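PDB 2ZB9: putative transcriptional regulator from Streptomyces coelicolor, which probably binds DNA through an N-terminal helix-turn-helix and regulates transcription, as a dimeric member of the TetR family. Local coordinates for residues L83-T88 against A145-H150; D90-L95 against L193-L198; Q98-T103 against F189-V194; Q139-A144 against L166-W171. All blocks are in the same frame, centred on the assembly; numbering follows the deposited sequence.

Contact 1 of 4, residues L83-T88 against A145-H150; sequences LAFPDT and AERLRH
R147 reaches out from helix 126-153 to the loop that follows helix 67-83, and the shape of its side chain decides what it meets there. CG stands anti to the backbone N (chi1 176°), and a bend at chi2 (62°) turns the guanidinium along the loop. The aliphatic root lies against F85, whose ring it crosses obliquely: R147 CG is 3.7 Å from F85 CD2. Farther out, R147 NE donates to the carbonyl oxygen P86 O at 3.0 Å, in the plane of both groups although the N-H is bent (142°). Arginine suits this place, offering an apolar stem to F85 and N-H groups to P86 O and to D94 of helix 91-108, its strongest partner, bridged by NH2. D87 comes over the guanidinium instead of meeting its edge. With CG anti to the backbone N, D87 OD2 stands 3.3 Å above the plane near its centre, 3.5 Å from R147 NE, a salt bridge of charges alone. The same oxygen lies at the edge of the H150 ring, 3.0 Å from H150 CD2, the carboxylate and ring planes being nearly perpendicular. One arginine thus divides its directional N-H bonds between a carbonyl and a second acid, while D87, an exposed residue, adds attraction without direction; the two carboxylates, one over the face and one at NH2, would probably stabilise the charge of this buried side chain.

Contact 2 of 4, residues D90-L95 against L193-L198; sequences DVRADL and LVTNLL
Helix 91-108 and helix 187-199 run nearly antiparallel in the all-helical C-terminal domain of this TetR-family protein, their local axes 10.5 Å apart at 153°. R92 and L198 make the largest shares of the join; R92 has its CG anti to the backbone N. R92 CB lies 3.7 Å from L198 CD2, and CG rests at the same distance from that methyl while also approaching V194 CG1 at 4.4 Å. After the bend at chi3 (-59°) the chain curves round L198, so that NE and CZ remain close to CD2 and the methyl sits 4.0 Å above the centre of the guanidinium. At the tip, T195 CG2 stands at the guanidinium edge near NH1, and NH2 forms a salt bridge with D199, just beyond the segment. Arginine suits this border because its long apolar stem covers a leucine while its charge reaches an acid. An alanine here would lose the salt bridge to D199 and the cover over L198, and would probably loosen this end of the helix pair. Deeper in, L95 points at the partner helix, its CB against V194 CG1 and its CD2 against L198 CD1, loose apolar contacts that suit a buried seam; L198 also packs on C202 of the second subunit. D90 is the N-cap of helix 91-108: its OD1 accepts from A93 N at 2.9 Å, along an almost straight N-H (179°).

Contact 3 of 4, residues Q98-T103 against F189-V194; sequences QLRAFT and FVTALV
V190 spreads its two methyls across the facing helix, CG1 over the root of L99 and CG2 toward T103. With CG1 anti to the backbone N (chi1 169°), V190 CG1 comes 3.6 Å from L99 CB and also brushes R100 CG. V190 CG2 meets T103 tip to tip, its nearest atom being T103 OG1 at 3.1 Å, a close fit in which the hydroxyl serves as a small packing group. That hydroxyl is turned back beside its own backbone N and donates to L99 O at 3.0 Å, from above the carbonyl plane; the same oxygen also takes T103 N, so threonine satisfies its polar atom without leaving the helix. The pair belongs to the antiparallel packing of helix 91-108 against helix 187-199 in the TetR-type C-terminal domain, with local axes 10.0 Å apart at 146°. One turn along, L99 CD2 reaches V194 CG2 at 4.2 Å, while L99 also packs on W171 of helix 163-179. R100 bridges the outer side, extended from CG to NE, and its NH2 donates to T191 OG1 at 3.0 Å, close to the guanidinium plane. An alanine in place of T191 would remove this acceptor and would probably leave R100 less well fixed. R100 NE forms its stronger bond, a salt bridge with D187, and T191 OG1 is hydrogen-bonded in turn to D187 O.

Contact 4 of 4, residues Q139-A144 against L166-W171; sequences QRRALA and LVDQLW
D168 OD1 is held by two partners, R141 NH2 across the contact and H176 ND1 of the second subunit. Its sister oxygen OD2 likewise has two, R141 NH1 and, by salt bridge, R177 of the second subunit. R141 grips the carboxylate end-on, one nitrogen to each oxygen: NH2 to OD1 is modelled as very short at 2.4 Å, and NH1 to OD2 is looser at 3.3 Å. The groups are not coplanar. Their planes differ by 51°, and both nitrogens approach from above the carboxylate plane. An extended chain from CG to NE carries the arginine tip across to helix 163-179, where NH1 also bonds Q164. Two cationic partners around one buried acid would probably hold D168 in its charged form. V167 CG1 lies over one face of the guanidinium, 3.8 Å from R141 NH1, giving the charged group an apolar wall. Helix 126-153 here crosses helix 163-179 steeply, at 105° between local axes, within the TetR-type C-terminal domain, and D168 carries the join onward to the dimer partner. Where the backbones come nearest, A144 faces V167, and its small side chain suits such close approach. A144 CB, 4.2 Å from V167 CG2, also makes a CH-pi contact over the six-membered ring of W171, 4.0 Å from its centroid. The opposite face of that indole carries L170 CB. W171 NE1, the polar atom of the buried ring, donates to Q98 OE1 of helix 91-108.

How the contacts relate
Contact 4 lies deepest, contact 2 is also buried, contact 3 is partly so, and contact 1 is at the surface. Contacts 2 and 3 join the same two helices, 91-108 and 187-199, at successive levels and share L193 and V194; both are apolar seams bordered by an arginine. Contacts 1 and 4 both use helix 126-153, but one tethers a loop by charge and a carbonyl, the other buries an ion pair beside the dimer partner. D94 links contact 1 to contact 2 through R147, while Q98 joins L83 of contact 1 to W171 of contact 4. Contacts 2, 3 and 4 all reach the second subunit.

Contact 1 of 4, residues L83-T88 against A145-H150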
loop_
_atom_site.group_PDB
_atom_site.type_symbol
_atom_site.label_atom_id
_atom_site.label_comp_id
_atom_site.label_asym_id
_atom_site.label_seq_id
_atom_site.Cartn_x
_atom_site.Cartn_y
_atom_site.Cartn_z
ATOM N N LEU A 83 6.812 3.054 -17.728
ATOM C CA LEU A 83 7.369 2.971 -16.377
ATOM C C LEU A 83 8.816 2.497 -16.313
ATOM O O LEU A 83 9.354 2.295 -15.223
ATOM C CB LEU A 83 6.503 2.070 -15.489
ATOM C CG LEU A 83 5.043 2.488 -15.299
ATOM C CD1 LEU A 83 4.368 1.543 -14.309
ATOM C CD2 LEU A 83 4.976 3.933 -14.790
ATOM N N ALA A 84 9.448 2.335 -17.469
ATOM C CA ALA A 84 10.843 1.899 -17.518
ATOM C C ALA A 84 11.744 2.912 -16.804
ATOM O O ALA A 84 11.445 4.111 -16.776
ATOM C CB ALA A 84 11.295 1.731 -18.977
ATOM N N PHE A 85 12.856 2.431 -16.254
ATOM C CA PHE A 85 13.782 3.293 -15.525
ATOM C C PHE A 85 14.877 3.943 -16.350
ATOM O O PHE A 85 15.659 3.263 -17.013
ATOM C CB PHE A 85 14.459 2.530 -14.375
ATOM C CG PHE A 85 13.576 2.314 -13.185
ATOM C CD1 PHE A 85 12.664 1.261 -13.157
ATOM C CD2 PHE A 85 13.613 3.199 -12.111
ATOM C CE1 PHE A 85 11.797 1.096 -12.080
ATOM C CE2 PHE A 85 12.753 3.042 -11.036
ATOM C CZ PHE A 85 11.838 1.983 -11.021
ATOM N N PRO A 86 14.944 5.278 -16.322
ATOM C CA PRO A 86 15.998 5.939 -17.090
ATOM C C PRO A 86 17.277 5.549 -16.360
ATOM O O PRO A 86 17.259 5.370 -15.143
ATOM C CB PRO A 86 15.686 7.424 -16.904
ATOM C CG PRO A 86 14.215 7.447 -16.634
ATOM C CD PRO A 86 14.033 6.265 -15.719
ATOM N N ASP A 87 18.378 5.405 -17.081
ATOM C CA ASP A 87 19.635 5.044 -16.440
ATOM C C ASP A 87 20.697 5.956 -17.038
ATOM O O ASP A 87 21.537 5.525 -17.821
ATOM C CB ASP A 87 19.953 3.569 -16.705
ATOM C CG ASP A 87 20.958 3.002 -15.716
ATOM O OD1 ASP A 87 21.294 1.803 -15.827
ATOM O OD2 ASP A 87 21.412 3.749 -14.826
ATOM N N THR A 88 20.638 7.225 -16.647
ATOM C CA THR A 88 21.541 8.257 -17.142
ATOM C C THR A 88 22.774 8.512 -16.280
ATOM O O THR A 88 23.664 9.259 -16.680
ATOM C CB THR A 88 20.793 9.591 -17.267
ATOM O OG1 THR A 88 20.524 10.107 -15.957
ATOM C CG2 THR A 88 19.469 9.389 -17.989
ATOM N N ALA A 145 14.600 -2.264 -7.957
ATOM C CA ALA A 145 15.762 -2.643 -7.156
ATOM C C ALA A 145 17.018 -2.653 -8.023
ATOM O O ALA A 145 18.105 -2.299 -7.568
ATOM C CB ALA A 145 15.539 -4.012 -6.530
ATOM N N GLU A 146 16.855 -3.046 -9.280
ATOM C CA GLU A 146 17.969 -3.096 -10.216
ATOM C C GLU A 146 18.535 -1.701 -10.473
ATOM O O GLU A 146 19.749 -1.498 -10.457
ATOM C CB GLU A 146 17.500 -3.724 -11.521
ATOM C CG GLU A 146 18.592 -4.120 -12.476
ATOM C CD GLU A 146 18.133 -5.250 -13.375
ATOM O OE1 GLU A 146 18.065 -6.408 -12.888
ATOM O OE2 GLU A 146 17.819 -4.976 -14.555
ATOM N N ARG A 147 17.656 -0.739 -10.719
ATOM C CA ARG A 147 18.100 0.627 -10.958
ATOM C C ARG A 147 18.816 1.136 -9.705
ATOM O O ARG A 147 19.875 1.755 -9.791
ATOM C CB ARG A 147 16.908 1.537 -11.270
ATOM C CG ARG A 147 17.294 3.003 -11.429
ATOM C CD ARG A 147 18.267 3.186 -12.595
ATOM N NE ARG A 147 18.786 4.546 -12.695
ATOM C CZ ARG A 147 19.881 4.982 -12.077
ATOM N NH1 ARG A 147 20.586 4.165 -11.306
ATOM N NH2 ARG A 147 20.281 6.237 -12.239
ATOM N N LEU A 148 18.227 0.861 -8.545
ATOM C CA LEU A 148 18.788 1.280 -7.260
ATOM C C LEU A 148 20.159 0.654 -6.981
ATOM O O LEU A 148 21.079 1.338 -6.526
ATOM C CB LEU A 148 17.802 0.938 -6.135
ATOM C CG LEU A 148 16.787 2.012 -5.715
ATOM C CD1 LEU A 148 16.509 2.976 -6.848
ATOM C CD2 LEU A 148 15.510 1.346 -5.230
ATOM N N ARG A 149 20.298 -0.641 -7.246
ATOM C CA ARG A 149 21.581 -1.302 -7.032
ATOM C C ARG A 149 22.637 -0.713 -7.961
ATOM O O ARG A 149 23.812 -0.609 -7.592
ATOM C CB ARG A 149 21.487 -2.813 -7.283
ATOM C CG ARG A 149 20.841 -3.615 -6.162
ATOM C CD ARG A 149 21.249 -5.083 -6.269
ATOM N NE ARG A 149 20.855 -5.672 -7.549
ATOM C CZ ARG A 149 19.623 -6.091 -7.830
ATOM N NH1 ARG A 149 18.665 -5.994 -6.918
ATOM N NH2 ARG A 149 19.346 -6.603 -9.025
ATOM N N HIS A 150 22.230 -0.335 -9.169
ATOM C CA HIS A 150 23.172 0.250 -10.118
ATOM C C HIS A 150 23.716 1.550 -9.527
ATOM O O HIS A 150 24.916 1.795 -9.559
ATOM C CB HIS A 150 22.496 0.514 -11.469
ATOM C CG HIS A 150 23.442 0.967 -12.539
ATOM N ND1 HIS A 150 24.642 0.335 -12.792
ATOM C CD2 HIS A 150 23.360 1.982 -13.431
ATOM C CE1 HIS A 150 25.256 0.940 -13.792
ATOM N NE2 HIS A 150 24.498 1.942 -14.199
#

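Contact 2 of 4, residues D90-L95 against L193-L198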
loop_
_atom_site.group_PDB
_atom_site.type_symbol
_atom_site.label_atom_id
_atom_site.label_comp_id
_atom_site.label_asym_id
_atom_site.label_seq_id
_atom_site.Cartn_x
_atom_site.Cartn_y
_atom_site.Cartn_z
ATOM N N ASP A 90 22.398 9.579 -13.052
ATOM C CA ASP A 90 21.970 10.537 -12.027
ATOM C C ASP A 90 20.745 9.919 -11.353
ATOM O O ASP A 90 19.618 10.098 -11.814
ATOM C CB ASP A 90 21.587 11.878 -12.668
ATOM C CG ASP A 90 21.216 12.945 -11.635
ATOM O OD1 ASP A 90 20.636 12.599 -10.583
ATOM O OD2 ASP A 90 21.489 14.139 -11.880
ATOM N N VAL A 91 20.965 9.197 -10.259
ATOM C CA VAL A 91 19.865 8.531 -9.575
ATOM C C VAL A 91 18.739 9.455 -9.118
ATOM O O VAL A 91 17.578 9.068 -9.154
ATOM C CB VAL A 91 20.377 7.690 -8.375
ATOM C CG1 VAL A 91 20.933 8.598 -7.283
ATOM C CG2 VAL A 91 19.251 6.811 -7.847
ATOM N N ARG A 92 19.068 10.676 -8.714
ATOM C CA ARG A 92 18.041 11.609 -8.262
ATOM C C ARG A 92 17.118 11.982 -9.420
ATOM O O ARG A 92 15.902 11.875 -9.310
ATOM C CB ARG A 92 18.680 12.876 -7.681
ATOM C CG ARG A 92 17.668 13.843 -7.056
ATOM C CD ARG A 92 18.341 15.139 -6.607
ATOM N NE ARG A 92 19.394 14.885 -5.628
ATOM C CZ ARG A 92 19.252 15.042 -4.316
ATOM N NH1 ARG A 92 18.095 15.462 -3.820
ATOM N NH2 ARG A 92 20.263 14.775 -3.502
ATOM N N ALA A 93 17.710 12.409 -10.533
ATOM C CA ALA A 93 16.943 12.795 -11.712
ATOM C C ALA A 93 16.143 11.633 -12.281
ATOM O O ALA A 93 14.969 11.787 -12.609
ATOM C CB ALA A 93 17.873 13.352 -12.783
ATOM N N ASP A 94 16.775 10.470 -12.398
ATOM C CA ASP A 94 16.093 9.300 -12.946
ATOM C C ASP A 94 14.927 8.856 -12.066
ATOM O O ASP A 94 13.844 8.542 -12.564
ATOM C CB ASP A 94 17.080 8.142 -13.130
ATOM C CG ASP A 94 18.212 8.481 -14.086
ATOM O OD1 ASP A 94 18.067 9.437 -14.881
ATOM O OD2 ASP A 94 19.245 7.782 -14.056
ATOM N N LEU A 95 15.152 8.840 -10.756
ATOM C CA LEU A 95 14.118 8.447 -9.803
ATOM C C LEU A 95 12.924 9.412 -9.890
ATOM O O LEU A 95 11.766 8.982 -9.874
ATOM C CB LEU A 95 14.705 8.439 -8.385
ATOM C CG LEU A 95 14.573 7.199 -7.486
ATOM C CD1 LEU A 95 14.690 5.905 -8.281
ATOM C CD2 LEU A 95 15.663 7.262 -6.419
ATOM N N LEU A 193 9.316 12.623 -1.553
ATOM C CA LEU A 193 9.662 11.228 -1.296
ATOM C C LEU A 193 11.131 10.981 -1.610
ATOM O O LEU A 193 11.834 10.331 -0.845
ATOM C CB LEU A 193 8.815 10.285 -2.153
ATOM C CG LEU A 193 7.315 10.165 -1.876
ATOM C CD1 LEU A 193 6.713 9.199 -2.907
ATOM C CD2 LEU A 193 7.074 9.649 -0.459
ATOM N N VAL A 194 11.588 11.503 -2.743
ATOM C CA VAL A 194 12.975 11.321 -3.165
ATOM C C VAL A 194 13.976 12.157 -2.361
ATOM O O VAL A 194 15.014 11.649 -1.943
ATOM C CB VAL A 194 13.133 11.650 -4.663
ATOM C CG1 VAL A 194 14.578 11.455 -5.100
ATOM C CG2 VAL A 194 12.203 10.768 -5.481
ATOM N N THR A 195 13.671 13.430 -2.134
ATOM C CA THR A 195 14.601 14.273 -1.388
ATOM C C THR A 195 14.760 13.805 0.060
ATOM O O THR A 195 15.866 13.811 0.592
ATOM C CB THR A 195 14.178 15.766 -1.403
ATOM O OG1 THR A 195 12.990 15.943 -0.627
ATOM C CG2 THR A 195 13.914 16.225 -2.829
ATOM N N ASN A 196 13.662 13.401 0.696
ATOM C CA ASN A 196 13.726 12.925 2.079
ATOM C C ASN A 196 14.682 11.754 2.201
ATOM O O ASN A 196 15.536 11.710 3.083
ATOM C CB ASN A 196 12.354 12.464 2.570
ATOM C CG ASN A 196 11.406 13.609 2.822
ATOM O OD1 ASN A 196 11.826 14.753 2.982
ATOM N ND2 ASN A 196 10.114 13.303 2.886
ATOM N N LEU A 197 14.527 10.806 1.289
ATOM C CA LEU A 197 15.330 9.599 1.272
ATOM C C LEU A 197 16.792 9.841 0.921
ATOM O O LEU A 197 17.692 9.401 1.637
ATOM C CB LEU A 197 14.709 8.624 0.282
ATOM C CG LEU A 197 14.495 7.184 0.729
ATOM C CD1 LEU A 197 14.135 7.108 2.206
ATOM C CD2 LEU A 197 13.397 6.596 -0.141
ATOM N N LEU A 198 17.025 10.531 -0.185
ATOM C CA LEU A 198 18.376 10.816 -0.634
ATOM C C LEU A 198 19.130 11.758 0.298
ATOM O O LEU A 198 20.285 11.504 0.634
ATOM C CB LEU A 198 18.341 11.404 -2.054
ATOM C CG LEU A 198 18.492 10.474 -3.275
ATOM C CD1 LEU A 198 17.780 9.162 -3.055
ATOM C CD2 LEU A 198 17.956 11.179 -4.509
#

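Contact 3 of 4, residues Q98-T103 against F189-V194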
loop_
_atom_site.group_PDB
_atom_site.type_symbol
_atom_site.label_atom_id
_atom_site.label_comp_id
_atom_site.label_asym_id
_atom_site.label_seq_id
_atom_site.Cartn_x
_atom_site.Cartn_y
_atom_site.Cartn_z
ATOM N N GLN A 98 11.026 8.710 -13.162
ATOM C CA GLN A 98 10.240 7.476 -13.124
ATOM C C GLN A 98 9.037 7.599 -12.188
ATOM O O GLN A 98 7.943 7.168 -12.534
ATOM C CB GLN A 98 11.128 6.297 -12.704
ATOM C CG GLN A 98 10.584 4.906 -13.040
ATOM C CD GLN A 98 9.407 4.496 -12.180
ATOM O OE1 GLN A 98 9.247 4.976 -11.061
ATOM N NE2 GLN A 98 8.587 3.580 -12.691
ATOM N N LEU A 99 9.232 8.184 -11.009
ATOM C CA LEU A 99 8.129 8.347 -10.060
ATOM C C LEU A 99 7.042 9.256 -10.639
ATOM O O LEU A 99 5.858 9.077 -10.346
ATOM C CB LEU A 99 8.608 8.944 -8.726
ATOM C CG LEU A 99 8.962 8.097 -7.493
ATOM C CD1 LEU A 99 8.004 6.911 -7.372
ATOM C CD2 LEU A 99 10.387 7.618 -7.583
ATOM N N ARG A 100 7.437 10.236 -11.450
ATOM C CA ARG A 100 6.453 11.140 -12.056
ATOM C C ARG A 100 5.643 10.437 -13.140
ATOM O O ARG A 100 4.435 10.645 -13.253
ATOM C CB ARG A 100 7.138 12.388 -12.619
ATOM C CG ARG A 100 7.438 13.419 -11.533
ATOM C CD ARG A 100 8.426 14.490 -11.975
ATOM N NE ARG A 100 8.722 15.370 -10.847
ATOM C CZ ARG A 100 9.790 16.156 -10.746
ATOM N NH1 ARG A 100 10.697 16.197 -11.714
ATOM N NH2 ARG A 100 9.954 16.896 -9.657
ATOM N N ALA A 101 6.299 9.601 -13.937
ATOM C CA ALA A 101 5.585 8.860 -14.971
ATOM C C ALA A 101 4.635 7.887 -14.252
ATOM O O ALA A 101 3.496 7.673 -14.677
ATOM C CB ALA A 101 6.578 8.101 -15.855
ATOM N N PHE A 102 5.105 7.324 -13.141
ATOM C CA PHE A 102 4.310 6.392 -12.346
ATOM C C PHE A 102 3.079 7.102 -11.797
ATOM O O PHE A 102 1.965 6.590 -11.872
ATOM C CB PHE A 102 5.149 5.851 -11.187
ATOM C CG PHE A 102 4.399 4.931 -10.269
ATOM C CD1 PHE A 102 3.985 3.680 -10.706
ATOM C CD2 PHE A 102 4.127 5.306 -8.955
ATOM C CE1 PHE A 102 3.309 2.806 -9.842
ATOM C CE2 PHE A 102 3.453 4.444 -8.084
ATOM C CZ PHE A 102 3.046 3.192 -8.531
ATOM N N THR A 103 3.298 8.284 -11.233
ATOM C CA THR A 103 2.218 9.081 -10.674
ATOM C C THR A 103 1.202 9.458 -11.743
ATOM O O THR A 103 -0.003 9.430 -11.503
ATOM C CB THR A 103 2.776 10.356 -9.999
ATOM O OG1 THR A 103 3.480 9.979 -8.809
ATOM C CG2 THR A 103 1.651 11.318 -9.630
ATOM N N PHE A 189 4.438 15.788 -3.455
ATOM C CA PHE A 189 4.536 14.552 -2.704
ATOM C C PHE A 189 5.668 13.712 -3.295
ATOM O O PHE A 189 6.573 13.272 -2.586
ATOM C CB PHE A 189 3.204 13.802 -2.783
ATOM C CG PHE A 189 3.254 12.405 -2.245
ATOM C CD1 PHE A 189 3.680 12.157 -0.948
ATOM C CD2 PHE A 189 2.847 11.334 -3.035
ATOM C CE1 PHE A 189 3.701 10.859 -0.441
ATOM C CE2 PHE A 189 2.863 10.031 -2.539
ATOM C CZ PHE A 189 3.290 9.796 -1.237
ATOM N N VAL A 190 5.610 13.509 -4.604
ATOM C CA VAL A 190 6.618 12.742 -5.315
ATOM C C VAL A 190 8.025 13.275 -5.060
ATOM O O VAL A 190 8.919 12.524 -4.678
ATOM C CB VAL A 190 6.350 12.772 -6.828
ATOM C CG1 VAL A 190 7.536 12.198 -7.585
ATOM C CG2 VAL A 190 5.085 11.984 -7.137
ATOM N N THR A 191 8.216 14.574 -5.273
ATOM C CA THR A 191 9.523 15.187 -5.079
ATOM C C THR A 191 10.029 15.029 -3.652
ATOM O O THR A 191 11.211 14.767 -3.444
ATOM C CB THR A 191 9.500 16.687 -5.448
ATOM O OG1 THR A 191 9.053 16.831 -6.801
ATOM C CG2 THR A 191 10.889 17.286 -5.333
ATOM N N ALA A 192 9.136 15.173 -2.677
ATOM C CA ALA A 192 9.512 15.036 -1.271
ATOM C C ALA A 192 9.947 13.609 -0.925
ATOM O O ALA A 192 10.838 13.405 -0.100
ATOM C CB ALA A 192 8.347 15.464 -0.367
ATOM N N LEU A 193 9.316 12.623 -1.553
ATOM C CA LEU A 193 9.662 11.228 -1.296
ATOM C C LEU A 193 11.131 10.981 -1.610
ATOM O O LEU A 193 11.834 10.331 -0.845
ATOM C CB LEU A 193 8.815 10.285 -2.153
ATOM C CG LEU A 193 7.315 10.165 -1.876
ATOM C CD1 LEU A 193 6.713 9.199 -2.907
ATOM C CD2 LEU A 193 7.074 9.649 -0.459
ATOM N N VAL A 194 11.588 11.503 -2.743
ATOM C CA VAL A 194 12.975 11.321 -3.165
ATOM C C VAL A 194 13.976 12.157 -2.361
ATOM O O VAL A 194 15.014 11.649 -1.943
ATOM C CB VAL A 194 13.133 11.650 -4.663
ATOM C CG1 VAL A 194 14.578 11.455 -5.100
ATOM C CG2 VAL A 194 12.203 10.768 -5.481
#

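Contact 4 of 4, residues Q139-A144 against L166-W171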
loop_
_atom_site.group_PDB
_atom_site.type_symbol
_atom_site.label_atom_id
_atom_site.label_comp_id
_atom_site.label_asym_id
_atom_site.label_seq_id
_atom_site.Cartn_x
_atom_site.Cartn_y
_atom_site.Cartn_z
ATOM N N GLN A 139 8.064 -8.335 -10.621
ATOM C CA GLN A 139 8.886 -7.809 -11.698
ATOM C C GLN A 139 9.068 -6.293 -11.581
ATOM O O GLN A 139 10.136 -5.784 -11.882
ATOM C CB GLN A 139 8.260 -8.134 -13.056
ATOM C CG GLN A 139 7.926 -9.599 -13.268
ATOM C CD GLN A 139 7.162 -9.830 -14.560
ATOM O OE1 GLN A 139 7.724 -9.725 -15.653
ATOM N NE2 GLN A 139 5.870 -10.125 -14.442
ATOM N N ARG A 140 8.033 -5.567 -11.159
ATOM C CA ARG A 140 8.183 -4.116 -11.023
ATOM C C ARG A 140 9.282 -3.868 -9.993
ATOM O O ARG A 140 10.182 -3.053 -10.208
ATOM C CB ARG A 140 6.883 -3.455 -10.545
ATOM C CG ARG A 140 5.708 -3.491 -11.527
ATOM C CD ARG A 140 6.007 -2.781 -12.848
ATOM N NE ARG A 140 6.880 -1.621 -12.680
ATOM C CZ ARG A 140 7.572 -1.067 -13.670
ATOM N NH1 ARG A 140 7.476 -1.561 -14.902
ATOM N NH2 ARG A 140 8.411 -0.069 -13.426
ATOM N N ARG A 141 9.203 -4.588 -8.876
ATOM C CA ARG A 141 10.192 -4.468 -7.810
ATOM C C ARG A 141 11.607 -4.745 -8.274
ATOM O O ARG A 141 12.528 -4.009 -7.928
ATOM C CB ARG A 141 9.889 -5.437 -6.676
ATOM C CG ARG A 141 8.869 -4.949 -5.700
ATOM C CD ARG A 141 9.031 -5.708 -4.402
ATOM N NE ARG A 141 8.132 -5.180 -3.399
ATOM C CZ ARG A 141 8.517 -4.558 -2.296
ATOM N NH1 ARG A 141 9.807 -4.380 -2.028
ATOM N NH2 ARG A 141 7.594 -4.104 -1.467
ATOM N N ALA A 142 11.780 -5.827 -9.028
ATOM C CA ALA A 142 13.099 -6.204 -9.523
ATOM C C ALA A 142 13.651 -5.105 -10.414
ATOM O O ALA A 142 14.840 -4.807 -10.376
ATOM C CB ALA A 142 13.018 -7.528 -10.297
ATOM N N LEU A 143 12.778 -4.503 -11.214
ATOM C CA LEU A 143 13.161 -3.425 -12.125
ATOM C C LEU A 143 13.643 -2.226 -11.300
ATOM O O LEU A 143 14.665 -1.617 -11.600
ATOM C CB LEU A 143 11.953 -3.033 -12.989
ATOM C CG LEU A 143 11.912 -3.250 -14.512
ATOM C CD1 LEU A 143 12.953 -4.268 -14.985
ATOM C CD2 LEU A 143 10.498 -3.686 -14.894
ATOM N N ALA A 144 12.906 -1.896 -10.249
ATOM C CA ALA A 144 13.284 -0.782 -9.390
ATOM C C ALA A 144 14.556 -1.091 -8.582
ATOM O O ALA A 144 15.489 -0.282 -8.528
ATOM C CB ALA A 144 12.129 -0.444 -8.454
ATOM N N LEU A 166 14.035 0.581 0.121
ATOM C CA LEU A 166 13.801 1.837 -0.594
ATOM C C LEU A 166 12.562 1.729 -1.472
ATOM O O LEU A 166 11.761 2.656 -1.551
ATOM C CB LEU A 166 15.005 2.198 -1.466
ATOM C CG LEU A 166 16.349 2.384 -0.760
ATOM C CD1 LEU A 166 17.410 2.751 -1.795
ATOM C CD2 LEU A 166 16.239 3.488 0.299
ATOM N N VAL A 167 12.412 0.591 -2.139
ATOM C CA VAL A 167 11.256 0.376 -2.992
ATOM C C VAL A 167 9.958 0.695 -2.247
ATOM O O VAL A 167 9.068 1.354 -2.783
ATOM C CB VAL A 167 11.202 -1.085 -3.496
ATOM C CG1 VAL A 167 9.912 -1.316 -4.269
ATOM C CG2 VAL A 167 12.415 -1.381 -4.378
ATOM N N ASP A 168 9.849 0.231 -1.007
ATOM C CA ASP A 168 8.648 0.479 -0.215
ATOM C C ASP A 168 8.537 1.916 0.264
ATOM O O ASP A 168 7.441 2.392 0.552
ATOM C CB ASP A 168 8.615 -0.462 0.987
ATOM C CG ASP A 168 8.457 -1.909 0.575
ATOM O OD1 ASP A 168 7.367 -2.262 0.061
ATOM O OD2 ASP A 168 9.424 -2.681 0.751
ATOM N N GLN A 169 9.667 2.609 0.357
ATOM C CA GLN A 169 9.640 3.993 0.811
ATOM C C GLN A 169 9.424 4.988 -0.318
ATOM O O GLN A 169 9.320 6.194 -0.083
ATOM C CB GLN A 169 10.912 4.313 1.597
ATOM C CG GLN A 169 10.950 3.577 2.934
ATOM C CD GLN A 169 12.143 3.955 3.780
ATOM O OE1 GLN A 169 13.274 3.612 3.461
ATOM N NE2 GLN A 169 11.893 4.671 4.866
ATOM N N LEU A 170 9.359 4.480 -1.544
ATOM C CA LEU A 170 9.096 5.319 -2.707
ATOM C C LEU A 170 7.738 4.914 -3.274
ATOM O O LEU A 170 6.720 5.511 -2.951
ATOM C CB LEU A 170 10.163 5.140 -3.793
ATOM C CG LEU A 170 11.499 5.880 -3.725
ATOM C CD1 LEU A 170 11.304 7.259 -3.108
ATOM C CD2 LEU A 170 12.486 5.079 -2.930
ATOM N N TRP A 171 7.733 3.881 -4.110
ATOM C CA TRP A 171 6.501 3.392 -4.721
ATOM C C TRP A 171 5.484 2.929 -3.671
ATOM O O TRP A 171 4.293 3.216 -3.784
ATOM C CB TRP A 171 6.842 2.257 -5.699
ATOM C CG TRP A 171 7.733 2.749 -6.799
ATOM C CD1 TRP A 171 7.345 3.422 -7.925
ATOM C CD2 TRP A 171 9.171 2.769 -6.796
ATOM N NE1 TRP A 171 8.445 3.870 -8.611
ATOM C CE2 TRP A 171 9.576 3.490 -7.944
ATOM C CE3 TRP A 171 10.148 2.257 -5.932
ATOM C CZ2 TRP A 171 10.929 3.714 -8.249
ATOM C CZ3 TRP A 171 11.493 2.479 -6.236
ATOM C CH2 TRP A 171 11.868 3.205 -7.388
#